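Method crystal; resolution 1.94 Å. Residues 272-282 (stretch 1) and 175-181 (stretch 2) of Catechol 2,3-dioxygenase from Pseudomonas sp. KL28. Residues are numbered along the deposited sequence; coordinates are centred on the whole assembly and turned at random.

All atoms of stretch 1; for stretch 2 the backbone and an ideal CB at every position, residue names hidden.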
# COMPACT_ATOMS: atom_id res chain seq x y z
N GLY C 272 13.73 -3.01 -2.22
CA GLY C 272 15.16 -2.95 -2.45
C GLY C 272 15.37 -2.34 -3.81
O GLY C 272 14.43 -2.24 -4.60
N TYR C 273 16.60 -1.91 -4.09
CA TYR C 273 16.89 -1.30 -5.38
C TYR C 273 17.25 -2.35 -6.42
O TYR C 273 17.04 -3.54 -6.21
CB TYR C 273 17.99 -0.25 -5.23
CG TYR C 273 19.20 -0.69 -4.44
CD1 TYR C 273 20.31 -1.25 -5.08
CD2 TYR C 273 19.23 -0.56 -3.05
CE1 TYR C 273 21.42 -1.66 -4.36
CE2 TYR C 273 20.34 -0.97 -2.32
CZ TYR C 273 21.43 -1.52 -2.98
OH TYR C 273 22.53 -1.94 -2.26
N HIS C 274 17.81 -1.90 -7.54
CA HIS C 274 18.11 -2.81 -8.62
C HIS C 274 19.54 -2.72 -9.11
O HIS C 274 19.82 -2.09 -10.12
CB HIS C 274 17.15 -2.53 -9.77
CG HIS C 274 15.71 -2.58 -9.35
ND1 HIS C 274 15.07 -3.75 -9.04
CD2 HIS C 274 14.82 -1.59 -9.12
CE1 HIS C 274 13.84 -3.49 -8.63
NE2 HIS C 274 13.66 -2.18 -8.67
N PRO C 275 20.47 -3.35 -8.38
CA PRO C 275 21.86 -3.29 -8.81
C PRO C 275 22.19 -4.17 -10.00
O PRO C 275 21.54 -5.18 -10.25
CB PRO C 275 22.61 -3.71 -7.55
CG PRO C 275 21.68 -4.69 -6.92
CD PRO C 275 20.33 -4.04 -7.09
N TYR C 276 23.22 -3.77 -10.74
CA TYR C 276 23.69 -4.51 -11.89
C TYR C 276 25.18 -4.76 -11.64
O TYR C 276 25.80 -4.10 -10.81
CB TYR C 276 23.43 -3.70 -13.17
CG TYR C 276 21.98 -3.76 -13.66
CD1 TYR C 276 21.57 -4.75 -14.55
CD2 TYR C 276 21.00 -2.87 -13.16
CE1 TYR C 276 20.22 -4.88 -14.93
CE2 TYR C 276 19.64 -3.00 -13.54
CZ TYR C 276 19.26 -4.01 -14.42
OH TYR C 276 17.94 -4.22 -14.77
N PRO C 277 25.77 -5.74 -12.35
CA PRO C 277 27.19 -6.09 -12.20
C PRO C 277 28.18 -4.93 -12.38
O PRO C 277 29.33 -5.00 -11.93
CB PRO C 277 27.40 -7.18 -13.26
CG PRO C 277 26.04 -7.80 -13.41
CD PRO C 277 25.11 -6.62 -13.32
N ASP C 278 27.74 -3.85 -13.02
CA ASP C 278 28.60 -2.70 -13.26
C ASP C 278 28.55 -1.68 -12.13
O ASP C 278 29.22 -0.66 -12.19
CB ASP C 278 28.17 -2.00 -14.56
CG ASP C 278 26.73 -1.53 -14.51
OD1 ASP C 278 25.84 -2.39 -14.28
OD2 ASP C 278 26.48 -0.33 -14.70
N TYR C 279 27.74 -1.97 -11.11
CA TYR C 279 27.59 -1.05 -9.97
C TYR C 279 28.65 -1.23 -8.89
O TYR C 279 29.15 -2.33 -8.66
CB TYR C 279 26.21 -1.23 -9.33
CG TYR C 279 25.06 -0.57 -10.07
CD1 TYR C 279 23.80 -0.48 -9.48
CD2 TYR C 279 25.24 -0.02 -11.34
CE1 TYR C 279 22.74 0.15 -10.14
CE2 TYR C 279 24.20 0.61 -12.00
CZ TYR C 279 22.95 0.70 -11.40
OH TYR C 279 21.92 1.36 -12.04
N GLU C 280 28.97 -0.13 -8.22
CA GLU C 280 29.94 -0.15 -7.12
C GLU C 280 29.18 -0.47 -5.84
O GLU C 280 28.08 0.04 -5.61
CB GLU C 280 30.63 1.21 -7.02
CG GLU C 280 31.80 1.33 -7.97
CD GLU C 280 33.01 0.60 -7.44
OE1 GLU C 280 33.62 1.12 -6.49
OE2 GLU C 280 33.33 -0.50 -7.97
N PRO C 281 29.75 -1.33 -4.97
CA PRO C 281 29.08 -1.70 -3.72
C PRO C 281 28.88 -0.54 -2.73
O PRO C 281 29.64 0.42 -2.73
CB PRO C 281 29.99 -2.79 -3.16
CG PRO C 281 31.36 -2.35 -3.62
CD PRO C 281 31.11 -1.90 -5.05
N LEU C 282 27.82 -0.63 -1.92
CA LEU C 282 27.55 0.41 -0.93
C LEU C 282 28.15 -0.07 0.39
O LEU C 282 28.23 -1.28 0.63
CB LEU C 282 26.04 0.61 -0.76
CG LEU C 282 25.27 0.96 -2.04
CD1 LEU C 282 23.78 1.06 -1.74
CD2 LEU C 282 25.80 2.27 -2.59
N UNK C 175 29.45 -13.97 -8.81
CA UNK C 175 28.68 -13.07 -7.96
C UNK C 175 29.43 -11.75 -7.85
O UNK C 175 30.56 -11.62 -8.34
CB UNK C 175 28.44 -13.68 -6.58
N UNK C 176 28.79 -10.77 -7.23
CA UNK C 176 29.41 -9.46 -7.05
C UNK C 176 28.84 -8.80 -5.81
O UNK C 176 27.68 -9.02 -5.47
CB UNK C 176 29.20 -8.57 -8.28
N UNK C 177 29.66 -8.00 -5.13
CA UNK C 177 29.27 -7.32 -3.90
C UNK C 177 28.27 -6.20 -4.14
O UNK C 177 28.54 -5.27 -4.90
CB UNK C 177 30.51 -6.76 -3.20
N UNK C 178 27.12 -6.28 -3.48
CA UNK C 178 26.13 -5.23 -3.64
C UNK C 178 26.29 -4.31 -2.44
O UNK C 178 26.33 -3.09 -2.59
CB UNK C 178 24.71 -5.79 -3.75
N UNK C 179 26.40 -4.89 -1.25
CA UNK C 179 26.58 -4.10 -0.04
C UNK C 179 27.43 -4.80 1.01
O UNK C 179 27.50 -6.04 1.05
CB UNK C 179 25.21 -3.75 0.56
N UNK C 180 28.06 -4.01 1.86
CA UNK C 180 28.88 -4.57 2.92
C UNK C 180 28.87 -3.76 4.20
O UNK C 180 28.69 -2.54 4.20
CB UNK C 180 30.32 -4.71 2.43
N UNK C 181 29.06 -4.46 5.31
CA UNK C 181 29.12 -3.82 6.60
C UNK C 181 30.58 -3.81 7.03
O UNK C 181 31.17 -4.86 7.27
CB UNK C 181 28.23 -4.53 7.62

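Position 175 precedes the strand. Its ideal CB has nothing of stretch 1 within 5.5 Å, so stretch 1 does not limit the choice. The deposited residue is F175, which makes no contact here.

Position 176 starts the strand, and its CA-to-CB bond points toward stretch 1. The ideal CB lies 5.1 Å from P277 CA. That leaves room for a long, flat side chain to lie against the prolines; an aromatic ring or a long aliphatic chain would suit. The residue is Y176. P277 CA sits 3.8 Å from the centroid of the Y176 ring, almost on the ring normal, a CH-pi contact. P277 CG packs 4.1 Å from Y176 CE2. The ring reaches as far as P275, with Y176 OH 3.7 Å from P275 CB. Y176 OH is also 3.0 Å from P275 O, but the angle is poor for a hydrogen bond; the hydroxyl finds its partner elsewhere in the structure.

At position 177 CA-to-CB points sideways. The ideal CB is 4.0 Å from P281 CB, so an apolar side chain would suit; stretch 1 does not single out one. The residue is L177, and its CB keeps that 4.0 Å contact with P281 CB.

Position 178 also points sideways, with P275 CG 4.5 Å and Y273 OH 4.7 Å from the ideal CB. A small or medium apolar side chain suits this space. The residue is V178. Its CG1 lies 3.7 Å from P275 CG and 3.8 Å from Y273 CE1. Its backbone O accepts a hydrogen bond from L282 N at 3.0 Å. A water also donates to V178 O and to E280 O, linking the two stretches.

Position 179 pairs with L282 in a parallel bridge, and both side chains lie on the same face of the sheet. Y273 OH is 4.3 Å from the ideal CB and offers a donor. An acceptor such as Glu or Gln would suit; an apolar chain could pack on L282 but would leave the hydroxyl unanswered from here. The residue is E179. Y273 OH donates to E179 OE2 at 2.6 Å, at the edge of the tyrosine ring. E179 CG packs 3.6 Å from L282 CB.

At position 180 the backbone N donates to L282 O at 3.0 Å, which any residue but proline could do. CA-to-CB points sideways, so many residues would fit; a long one could turn back to P281. The residue is R180, whose guanidinium lays one face over P281, with NH2 3.8 Å from P281 CG.

Position 181 points away and is unconstrained by stretch 1. It is V181.

Stretch 2 (175-181) FYLVERV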
# COMPACT_ATOMS: atom_id res chain seq x y z
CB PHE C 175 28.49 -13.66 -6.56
CG PHE C 175 27.46 -14.74 -6.50
CD1 PHE C 175 27.61 -15.92 -7.23
CD2 PHE C 175 26.34 -14.58 -5.70
CE1 PHE C 175 26.64 -16.92 -7.16
CE2 PHE C 175 25.37 -15.57 -5.62
CZ PHE C 175 25.51 -16.75 -6.35
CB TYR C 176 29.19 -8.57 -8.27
CG TYR C 176 27.77 -8.08 -8.49
CD1 TYR C 176 27.39 -6.77 -8.15
CD2 TYR C 176 26.82 -8.90 -9.10
CE1 TYR C 176 26.11 -6.30 -8.42
CE2 TYR C 176 25.54 -8.44 -9.38
CZ TYR C 176 25.18 -7.14 -9.03
OH TYR C 176 23.92 -6.69 -9.31
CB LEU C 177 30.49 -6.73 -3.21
CG LEU C 177 30.71 -7.07 -1.73
CD1 LEU C 177 31.83 -6.21 -1.16
CD2 LEU C 177 29.43 -6.86 -0.96
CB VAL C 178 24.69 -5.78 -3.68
CG1 VAL C 178 23.73 -4.65 -3.89
CG2 VAL C 178 24.55 -6.81 -4.81
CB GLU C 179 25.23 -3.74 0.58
CG GLU C 179 24.52 -2.56 -0.05
CD GLU C 179 23.40 -2.05 0.83
OE1 GLU C 179 23.65 -1.84 2.04
OE2 GLU C 179 22.27 -1.86 0.33
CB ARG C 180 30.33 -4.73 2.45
CG ARG C 180 31.03 -3.43 2.12
CD ARG C 180 32.32 -3.70 1.35
NE ARG C 180 32.72 -2.51 0.61
CZ ARG C 180 33.64 -2.49 -0.35
NH1 ARG C 180 34.28 -3.60 -0.70
NH2 ARG C 180 33.92 -1.35 -0.96
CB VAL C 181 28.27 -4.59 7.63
CG1 VAL C 181 28.52 -4.05 9.02
CG2 VAL C 181 26.80 -4.47 7.27
O HOH W 1 25.47 -1.34 -4.87
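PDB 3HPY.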